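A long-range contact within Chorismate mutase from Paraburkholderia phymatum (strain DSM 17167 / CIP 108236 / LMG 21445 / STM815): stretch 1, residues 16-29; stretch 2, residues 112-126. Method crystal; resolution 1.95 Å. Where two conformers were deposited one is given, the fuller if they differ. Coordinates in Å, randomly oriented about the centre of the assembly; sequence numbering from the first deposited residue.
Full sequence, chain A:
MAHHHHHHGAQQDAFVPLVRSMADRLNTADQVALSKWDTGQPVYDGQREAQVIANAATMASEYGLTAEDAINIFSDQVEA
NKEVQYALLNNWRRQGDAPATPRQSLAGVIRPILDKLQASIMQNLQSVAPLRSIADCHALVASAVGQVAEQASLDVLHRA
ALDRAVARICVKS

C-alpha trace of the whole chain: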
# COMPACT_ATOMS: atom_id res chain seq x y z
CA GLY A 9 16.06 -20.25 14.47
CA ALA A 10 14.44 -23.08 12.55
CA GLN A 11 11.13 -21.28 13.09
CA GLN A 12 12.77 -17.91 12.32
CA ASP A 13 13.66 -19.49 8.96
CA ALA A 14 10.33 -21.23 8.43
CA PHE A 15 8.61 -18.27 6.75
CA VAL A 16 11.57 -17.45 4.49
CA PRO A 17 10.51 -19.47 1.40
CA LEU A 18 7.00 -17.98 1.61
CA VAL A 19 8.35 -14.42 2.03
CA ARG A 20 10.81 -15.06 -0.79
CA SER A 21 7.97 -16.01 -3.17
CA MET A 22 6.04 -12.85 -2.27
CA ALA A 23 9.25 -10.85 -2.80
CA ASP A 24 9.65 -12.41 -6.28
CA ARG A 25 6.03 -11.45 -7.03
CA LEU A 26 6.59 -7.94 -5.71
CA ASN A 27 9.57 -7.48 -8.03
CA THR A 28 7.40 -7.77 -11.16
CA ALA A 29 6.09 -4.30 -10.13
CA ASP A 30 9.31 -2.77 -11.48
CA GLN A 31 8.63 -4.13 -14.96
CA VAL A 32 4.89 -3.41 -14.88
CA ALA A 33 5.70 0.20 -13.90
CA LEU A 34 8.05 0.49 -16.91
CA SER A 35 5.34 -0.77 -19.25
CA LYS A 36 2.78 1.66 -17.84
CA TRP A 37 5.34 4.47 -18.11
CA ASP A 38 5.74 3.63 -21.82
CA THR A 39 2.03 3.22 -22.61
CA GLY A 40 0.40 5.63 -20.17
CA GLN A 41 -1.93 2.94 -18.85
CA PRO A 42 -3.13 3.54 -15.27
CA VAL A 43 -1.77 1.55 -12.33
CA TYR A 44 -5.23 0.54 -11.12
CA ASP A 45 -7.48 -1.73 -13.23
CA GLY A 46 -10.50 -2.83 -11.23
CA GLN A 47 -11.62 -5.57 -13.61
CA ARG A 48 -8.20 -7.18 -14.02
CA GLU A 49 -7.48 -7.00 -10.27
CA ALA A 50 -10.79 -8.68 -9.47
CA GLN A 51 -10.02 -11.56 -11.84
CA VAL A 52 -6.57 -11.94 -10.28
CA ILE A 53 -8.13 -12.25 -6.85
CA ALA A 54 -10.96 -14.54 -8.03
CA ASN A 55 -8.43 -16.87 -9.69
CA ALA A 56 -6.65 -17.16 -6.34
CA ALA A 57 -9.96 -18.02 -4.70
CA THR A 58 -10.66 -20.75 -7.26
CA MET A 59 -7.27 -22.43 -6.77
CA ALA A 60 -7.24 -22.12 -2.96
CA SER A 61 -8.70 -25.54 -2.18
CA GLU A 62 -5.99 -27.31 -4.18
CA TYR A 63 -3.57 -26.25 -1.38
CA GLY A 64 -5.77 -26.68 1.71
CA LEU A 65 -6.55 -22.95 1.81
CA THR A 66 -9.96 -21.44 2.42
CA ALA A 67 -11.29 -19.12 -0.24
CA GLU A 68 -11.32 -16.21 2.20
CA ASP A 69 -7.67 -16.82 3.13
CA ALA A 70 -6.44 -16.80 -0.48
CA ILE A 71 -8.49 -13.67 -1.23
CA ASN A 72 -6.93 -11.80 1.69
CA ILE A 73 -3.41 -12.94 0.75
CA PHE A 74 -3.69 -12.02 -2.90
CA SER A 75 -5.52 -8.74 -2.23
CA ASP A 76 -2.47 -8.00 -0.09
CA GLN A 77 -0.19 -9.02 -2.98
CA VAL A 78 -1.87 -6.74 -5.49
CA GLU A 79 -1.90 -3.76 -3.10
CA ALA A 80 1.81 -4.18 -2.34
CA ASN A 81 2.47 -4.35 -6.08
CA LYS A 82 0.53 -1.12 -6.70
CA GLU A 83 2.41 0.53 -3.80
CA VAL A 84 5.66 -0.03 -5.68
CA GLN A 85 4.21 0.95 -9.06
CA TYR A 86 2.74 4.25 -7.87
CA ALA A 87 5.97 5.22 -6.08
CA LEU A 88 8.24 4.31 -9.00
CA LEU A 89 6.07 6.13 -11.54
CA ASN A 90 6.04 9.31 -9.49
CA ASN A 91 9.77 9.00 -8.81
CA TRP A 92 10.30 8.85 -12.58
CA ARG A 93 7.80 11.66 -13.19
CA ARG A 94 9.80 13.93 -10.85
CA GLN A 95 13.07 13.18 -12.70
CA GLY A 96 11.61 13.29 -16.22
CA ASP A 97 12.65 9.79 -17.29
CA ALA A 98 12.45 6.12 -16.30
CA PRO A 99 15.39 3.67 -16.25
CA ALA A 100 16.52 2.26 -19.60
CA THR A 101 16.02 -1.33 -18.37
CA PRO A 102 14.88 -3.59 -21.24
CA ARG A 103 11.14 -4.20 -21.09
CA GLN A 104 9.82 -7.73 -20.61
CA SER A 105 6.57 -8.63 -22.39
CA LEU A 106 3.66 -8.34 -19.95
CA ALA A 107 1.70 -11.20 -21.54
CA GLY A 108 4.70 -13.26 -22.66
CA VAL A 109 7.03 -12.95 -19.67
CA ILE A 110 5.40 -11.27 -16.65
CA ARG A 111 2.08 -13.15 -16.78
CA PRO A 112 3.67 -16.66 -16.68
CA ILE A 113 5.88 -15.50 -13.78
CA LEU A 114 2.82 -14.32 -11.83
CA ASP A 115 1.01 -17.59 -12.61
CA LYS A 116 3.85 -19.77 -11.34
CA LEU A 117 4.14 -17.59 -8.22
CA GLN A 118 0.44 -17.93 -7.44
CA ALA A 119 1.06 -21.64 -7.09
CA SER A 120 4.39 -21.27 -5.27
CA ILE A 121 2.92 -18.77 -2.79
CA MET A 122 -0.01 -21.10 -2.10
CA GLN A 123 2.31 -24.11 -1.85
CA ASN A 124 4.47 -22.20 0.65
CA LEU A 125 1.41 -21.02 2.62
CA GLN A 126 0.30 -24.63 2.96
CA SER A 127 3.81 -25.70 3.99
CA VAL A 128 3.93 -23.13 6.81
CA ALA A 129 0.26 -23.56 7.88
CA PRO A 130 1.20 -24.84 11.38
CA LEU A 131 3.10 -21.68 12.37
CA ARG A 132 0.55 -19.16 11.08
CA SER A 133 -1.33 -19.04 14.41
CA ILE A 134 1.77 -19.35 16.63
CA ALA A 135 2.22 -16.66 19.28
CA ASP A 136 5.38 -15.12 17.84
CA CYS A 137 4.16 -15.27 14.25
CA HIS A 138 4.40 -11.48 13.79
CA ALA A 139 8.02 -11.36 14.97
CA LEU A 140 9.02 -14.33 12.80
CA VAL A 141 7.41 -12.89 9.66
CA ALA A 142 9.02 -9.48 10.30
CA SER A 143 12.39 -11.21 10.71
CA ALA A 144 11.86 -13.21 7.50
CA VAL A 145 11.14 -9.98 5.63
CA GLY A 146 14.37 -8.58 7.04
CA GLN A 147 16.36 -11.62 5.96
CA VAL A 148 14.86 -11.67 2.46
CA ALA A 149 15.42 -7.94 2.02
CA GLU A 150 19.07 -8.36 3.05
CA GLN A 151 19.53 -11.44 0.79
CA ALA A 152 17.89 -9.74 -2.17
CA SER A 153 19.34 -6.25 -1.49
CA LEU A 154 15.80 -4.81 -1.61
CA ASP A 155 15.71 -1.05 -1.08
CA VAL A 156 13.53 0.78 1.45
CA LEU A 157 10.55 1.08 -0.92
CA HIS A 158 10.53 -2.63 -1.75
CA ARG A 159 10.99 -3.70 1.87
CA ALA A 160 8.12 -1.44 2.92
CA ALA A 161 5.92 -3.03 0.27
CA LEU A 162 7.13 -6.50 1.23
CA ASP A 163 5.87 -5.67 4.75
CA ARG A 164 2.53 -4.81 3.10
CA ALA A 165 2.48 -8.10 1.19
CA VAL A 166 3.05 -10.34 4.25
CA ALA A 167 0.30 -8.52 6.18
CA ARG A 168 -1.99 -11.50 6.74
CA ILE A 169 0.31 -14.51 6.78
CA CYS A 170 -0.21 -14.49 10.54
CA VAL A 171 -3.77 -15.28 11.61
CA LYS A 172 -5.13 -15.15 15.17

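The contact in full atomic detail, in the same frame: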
# COMPACT_ATOMS: atom_id res chain seq x y z
N VAL A 16 10.72 -18.08 5.50
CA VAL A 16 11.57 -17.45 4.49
C VAL A 16 11.18 -17.86 3.07
O VAL A 16 11.12 -16.98 2.20
CB VAL A 16 13.06 -17.73 4.75
CG1 VAL A 16 13.86 -17.43 3.50
CG2 VAL A 16 13.54 -16.87 5.90
N PRO A 17 10.95 -19.14 2.76
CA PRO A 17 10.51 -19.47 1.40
C PRO A 17 9.19 -18.81 1.00
O PRO A 17 9.04 -18.38 -0.15
CB PRO A 17 10.41 -21.01 1.42
CG PRO A 17 11.34 -21.43 2.50
CD PRO A 17 11.21 -20.36 3.55
N LEU A 18 8.23 -18.70 1.92
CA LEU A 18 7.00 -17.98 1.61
C LEU A 18 7.28 -16.51 1.32
O LEU A 18 6.81 -15.96 0.31
CB LEU A 18 6.01 -18.13 2.77
CG LEU A 18 4.71 -17.30 2.72
CD1 LEU A 18 3.99 -17.55 1.43
CD2 LEU A 18 3.83 -17.68 3.91
N VAL A 19 8.05 -15.85 2.19
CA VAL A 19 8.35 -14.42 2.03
C VAL A 19 9.17 -14.20 0.77
O VAL A 19 9.01 -13.19 0.08
CB VAL A 19 9.06 -13.89 3.29
CG1 VAL A 19 9.58 -12.45 3.10
CG2 VAL A 19 8.10 -13.92 4.47
N ARG A 20 10.05 -15.15 0.44
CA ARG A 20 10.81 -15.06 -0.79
C ARG A 20 9.88 -15.07 -2.01
O ARG A 20 10.06 -14.29 -2.94
CB ARG A 20 11.81 -16.21 -0.83
CG ARG A 20 12.93 -16.06 -1.83
CD ARG A 20 13.89 -17.24 -1.65
NE ARG A 20 14.79 -17.10 -0.50
CZ ARG A 20 15.18 -18.11 0.27
NH1 ARG A 20 14.73 -19.34 0.05
NH2 ARG A 20 16.02 -17.90 1.28
N SER A 21 8.87 -15.95 -2.02
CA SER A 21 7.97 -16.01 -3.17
C SER A 21 7.19 -14.71 -3.32
O SER A 21 7.02 -14.20 -4.43
CB SER A 21 7.04 -17.22 -3.04
OG SER A 21 6.32 -17.20 -1.82
N MET A 22 6.72 -14.14 -2.20
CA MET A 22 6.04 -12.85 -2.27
C MET A 22 7.00 -11.76 -2.74
O MET A 22 6.60 -10.88 -3.51
CB MET A 22 5.47 -12.48 -0.90
CG MET A 22 4.33 -13.39 -0.44
SD MET A 22 3.66 -12.84 1.17
CE MET A 22 2.29 -14.01 1.36
N ALA A 23 8.27 -11.82 -2.31
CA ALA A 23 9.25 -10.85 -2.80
C ALA A 23 9.47 -10.99 -4.31
O ALA A 23 9.60 -9.97 -5.00
CB ALA A 23 10.57 -10.99 -2.05
N ASP A 24 9.53 -12.22 -4.83
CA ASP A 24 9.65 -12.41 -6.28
C ASP A 24 8.42 -11.84 -7.00
O ASP A 24 8.55 -11.22 -8.07
CB ASP A 24 9.81 -13.89 -6.62
CG ASP A 24 11.10 -14.48 -6.07
OD1 ASP A 24 12.08 -13.73 -5.85
OD2 ASP A 24 11.13 -15.70 -5.86
N ARG A 25 7.23 -12.01 -6.42
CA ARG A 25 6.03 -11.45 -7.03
C ARG A 25 6.07 -9.94 -6.99
O ARG A 25 5.75 -9.27 -7.98
CB ARG A 25 4.78 -11.97 -6.33
CG ARG A 25 3.49 -11.75 -7.15
CD ARG A 25 2.23 -11.99 -6.36
NE ARG A 25 1.09 -12.03 -7.26
CZ ARG A 25 0.51 -10.95 -7.79
NH1 ARG A 25 0.94 -9.74 -7.48
NH2 ARG A 25 -0.51 -11.09 -8.64
N LEU A 26 6.49 -9.39 -5.85
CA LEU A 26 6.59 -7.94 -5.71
C LEU A 26 7.50 -7.35 -6.78
O LEU A 26 7.21 -6.29 -7.32
CB LEU A 26 7.10 -7.60 -4.31
CG LEU A 26 7.11 -6.13 -3.91
CD1 LEU A 26 5.69 -5.51 -3.96
CD2 LEU A 26 7.72 -6.01 -2.51
N ASN A 27 8.58 -8.05 -7.12
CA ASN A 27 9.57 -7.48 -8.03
C ASN A 27 9.06 -7.34 -9.46
O ASN A 27 9.67 -6.59 -10.23
CB ASN A 27 10.85 -8.32 -8.01
CG ASN A 27 11.77 -7.96 -6.84
OD1 ASN A 27 11.91 -6.78 -6.47
ND2 ASN A 27 12.41 -8.97 -6.26
N THR A 28 8.00 -8.05 -9.85
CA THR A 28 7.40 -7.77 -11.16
C THR A 28 6.85 -6.34 -11.25
O THR A 28 6.70 -5.83 -12.36
CB THR A 28 6.25 -8.73 -11.47
OG1 THR A 28 5.19 -8.53 -10.52
CG2 THR A 28 6.73 -10.18 -11.44
N ALA A 29 6.55 -5.69 -10.12
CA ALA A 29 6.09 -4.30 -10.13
C ALA A 29 7.04 -3.38 -10.89
O ALA A 29 6.61 -2.45 -11.59
CB ALA A 29 5.89 -3.79 -8.70
N PRO A 112 3.28 -15.32 -17.16
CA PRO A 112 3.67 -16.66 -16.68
C PRO A 112 4.40 -16.63 -15.33
O PRO A 112 4.21 -17.54 -14.51
CB PRO A 112 4.56 -17.20 -17.80
CG PRO A 112 4.13 -16.42 -19.02
CD PRO A 112 3.81 -15.05 -18.51
N ILE A 113 5.21 -15.60 -15.08
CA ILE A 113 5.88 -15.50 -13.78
C ILE A 113 4.85 -15.38 -12.66
O ILE A 113 4.96 -16.03 -11.61
CB ILE A 113 6.86 -14.31 -13.78
CG1 ILE A 113 8.21 -14.75 -14.37
CG2 ILE A 113 7.03 -13.75 -12.37
CD1 ILE A 113 8.95 -13.68 -15.15
N LEU A 114 3.84 -14.51 -12.86
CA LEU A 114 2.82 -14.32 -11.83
C LEU A 114 1.99 -15.58 -11.64
O LEU A 114 1.55 -15.88 -10.52
CB LEU A 114 1.92 -13.13 -12.20
CG LEU A 114 2.56 -11.74 -12.10
CD1 LEU A 114 1.61 -10.60 -12.57
CD2 LEU A 114 3.07 -11.45 -10.68
N ASP A 115 1.75 -16.33 -12.72
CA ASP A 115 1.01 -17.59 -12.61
C ASP A 115 1.77 -18.62 -11.80
O ASP A 115 1.20 -19.29 -10.93
CB ASP A 115 0.70 -18.15 -14.00
CG ASP A 115 -0.48 -17.48 -14.66
OD1 ASP A 115 -1.34 -16.93 -13.94
OD2 ASP A 115 -0.54 -17.52 -15.91
N LYS A 116 3.06 -18.80 -12.10
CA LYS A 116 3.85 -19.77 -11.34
C LYS A 116 3.93 -19.37 -9.87
O LYS A 116 3.88 -20.23 -8.99
CB LYS A 116 5.26 -19.90 -11.93
N LEU A 117 4.03 -18.07 -9.60
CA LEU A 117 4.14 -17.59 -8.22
C LEU A 117 2.83 -17.68 -7.46
O LEU A 117 2.85 -17.70 -6.22
CB LEU A 117 4.63 -16.15 -8.21
CG LEU A 117 6.11 -16.06 -8.58
CD1 LEU A 117 6.50 -14.61 -8.68
CD2 LEU A 117 6.93 -16.80 -7.54
N GLN A 118 1.69 -17.67 -8.15
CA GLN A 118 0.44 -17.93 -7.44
C GLN A 118 0.50 -19.32 -6.82
O GLN A 118 0.21 -19.50 -5.63
CB GLN A 118 -0.75 -17.81 -8.39
CG GLN A 118 -2.05 -18.31 -7.78
CD GLN A 118 -3.22 -18.22 -8.73
OE1 GLN A 118 -3.86 -17.18 -8.85
NE2 GLN A 118 -3.50 -19.31 -9.42
N ALA A 119 0.93 -20.29 -7.61
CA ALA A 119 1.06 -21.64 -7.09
C ALA A 119 2.15 -21.74 -6.02
O ALA A 119 1.95 -22.40 -4.99
CB ALA A 119 1.36 -22.59 -8.25
N SER A 120 3.31 -21.12 -6.24
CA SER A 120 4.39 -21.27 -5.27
C SER A 120 4.05 -20.57 -3.96
O SER A 120 4.41 -21.07 -2.89
CB SER A 120 5.70 -20.74 -5.83
OG SER A 120 5.74 -19.33 -5.75
N ILE A 121 3.34 -19.44 -4.01
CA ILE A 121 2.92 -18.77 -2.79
C ILE A 121 1.93 -19.65 -2.03
O ILE A 121 2.03 -19.83 -0.81
CB ILE A 121 2.30 -17.40 -3.11
CG1 ILE A 121 3.40 -16.39 -3.47
CG2 ILE A 121 1.45 -16.95 -1.94
CD1 ILE A 121 2.87 -15.10 -4.10
N MET A 122 0.95 -20.20 -2.75
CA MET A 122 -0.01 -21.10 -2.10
C MET A 122 0.67 -22.36 -1.59
O MET A 122 0.34 -22.84 -0.50
CB MET A 122 -1.15 -21.43 -3.06
CG MET A 122 -2.09 -20.22 -3.28
SD MET A 122 -3.53 -20.68 -4.24
CE MET A 122 -4.34 -19.10 -4.43
N GLN A 123 1.62 -22.91 -2.34
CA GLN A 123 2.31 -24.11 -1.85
C GLN A 123 3.08 -23.79 -0.58
O GLN A 123 3.09 -24.59 0.37
CB GLN A 123 3.24 -24.67 -2.92
CG GLN A 123 4.05 -25.89 -2.45
CD GLN A 123 3.16 -27.04 -2.00
OE1 GLN A 123 3.13 -27.39 -0.81
NE2 GLN A 123 2.44 -27.65 -2.94
N ASN A 124 3.73 -22.62 -0.54
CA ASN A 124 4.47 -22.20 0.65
C ASN A 124 3.54 -21.89 1.82
O ASN A 124 3.87 -22.19 2.97
CB ASN A 124 5.31 -20.98 0.30
CG ASN A 124 6.48 -21.33 -0.60
OD1 ASN A 124 6.94 -22.47 -0.61
ND2 ASN A 124 6.98 -20.36 -1.36
N LEU A 125 2.39 -21.26 1.55
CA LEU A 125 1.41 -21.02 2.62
C LEU A 125 0.99 -22.32 3.28
O LEU A 125 0.93 -22.43 4.51
CB LEU A 125 0.19 -20.32 2.05
CG LEU A 125 0.19 -18.81 2.01
CD1 LEU A 125 -0.85 -18.36 1.01
CD2 LEU A 125 -0.10 -18.28 3.40
N GLN A 126 0.65 -23.31 2.45
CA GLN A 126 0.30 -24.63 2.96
C GLN A 126 1.44 -25.22 3.78
O GLN A 126 1.22 -25.73 4.88
CB GLN A 126 -0.06 -25.54 1.79
CG GLN A 126 -0.38 -26.95 2.20
CD GLN A 126 -0.75 -27.81 1.01
OE1 GLN A 126 -0.19 -27.66 -0.07
NE2 GLN A 126 -1.71 -28.71 1.21
O HOH W 1 0.71 -14.49 -8.25

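Both stretches are helical, and they pack side by side in nearly antiparallel fashion, with 160° between their N-to-C directions and a closest approach of 8.8 Å between axes. Because the helices run in nearly opposite directions, the early residues of the first stretch lie beside the late residues of the second: Leu18 lies opposite Asn124, Ser21 opposite Ile121, and Arg25 opposite Leu114. The backbones are nearest at the first pair, where the CA atoms of Leu18 and Asn124 are 5.0 Å apart; at the last pair, CA of Arg25 and CA of Leu114 are 6.4 Å apart.

Ile121 is the central knob. Its side chain enters a hole formed by Leu18, Ser21, Met22 and Arg25, and its branched, apolar shape meets varied walls: CG1 lies 3.5 Å from Ser21 OG, and CD1 lies 3.9 Å from Arg25 CD. Leu18 extends the apolar surface, its CD2 reaching Leu125 CD2 at 4.0 Å.

Small Ser21 suits a site facing the other helix. Its hydroxyl, with chi1 in the p well, donates to Leu18 O (OG to O, 2.5 Å), so its polarity is met within its own helix. The same OG accepts a weak hydrogen bond from Asn124 ND2 at 3.3 Å, linking the helices where they are otherwise packed mainly through carbon.

Farther along, Leu117 points toward the first helix and places CD1 3.5 Å from the backbone N of Arg25. Arg25 combines two roles. Its aliphatic portion packs against leucine, with CG 3.6 Å from Leu114 CD2, while that methyl also covers one face of the guanidinium. Its NE donates to a water (2.7 Å to the water O), which in turn donates to Leu114 O at 2.8 Å, bridging the helices. Thr28, whose CA-to-CB bond points toward the second helix, packs its methyl there, CG2 lying 3.7 Å from Ile113 CG2, while its OG1 donates to Arg25 O at 2.7 Å.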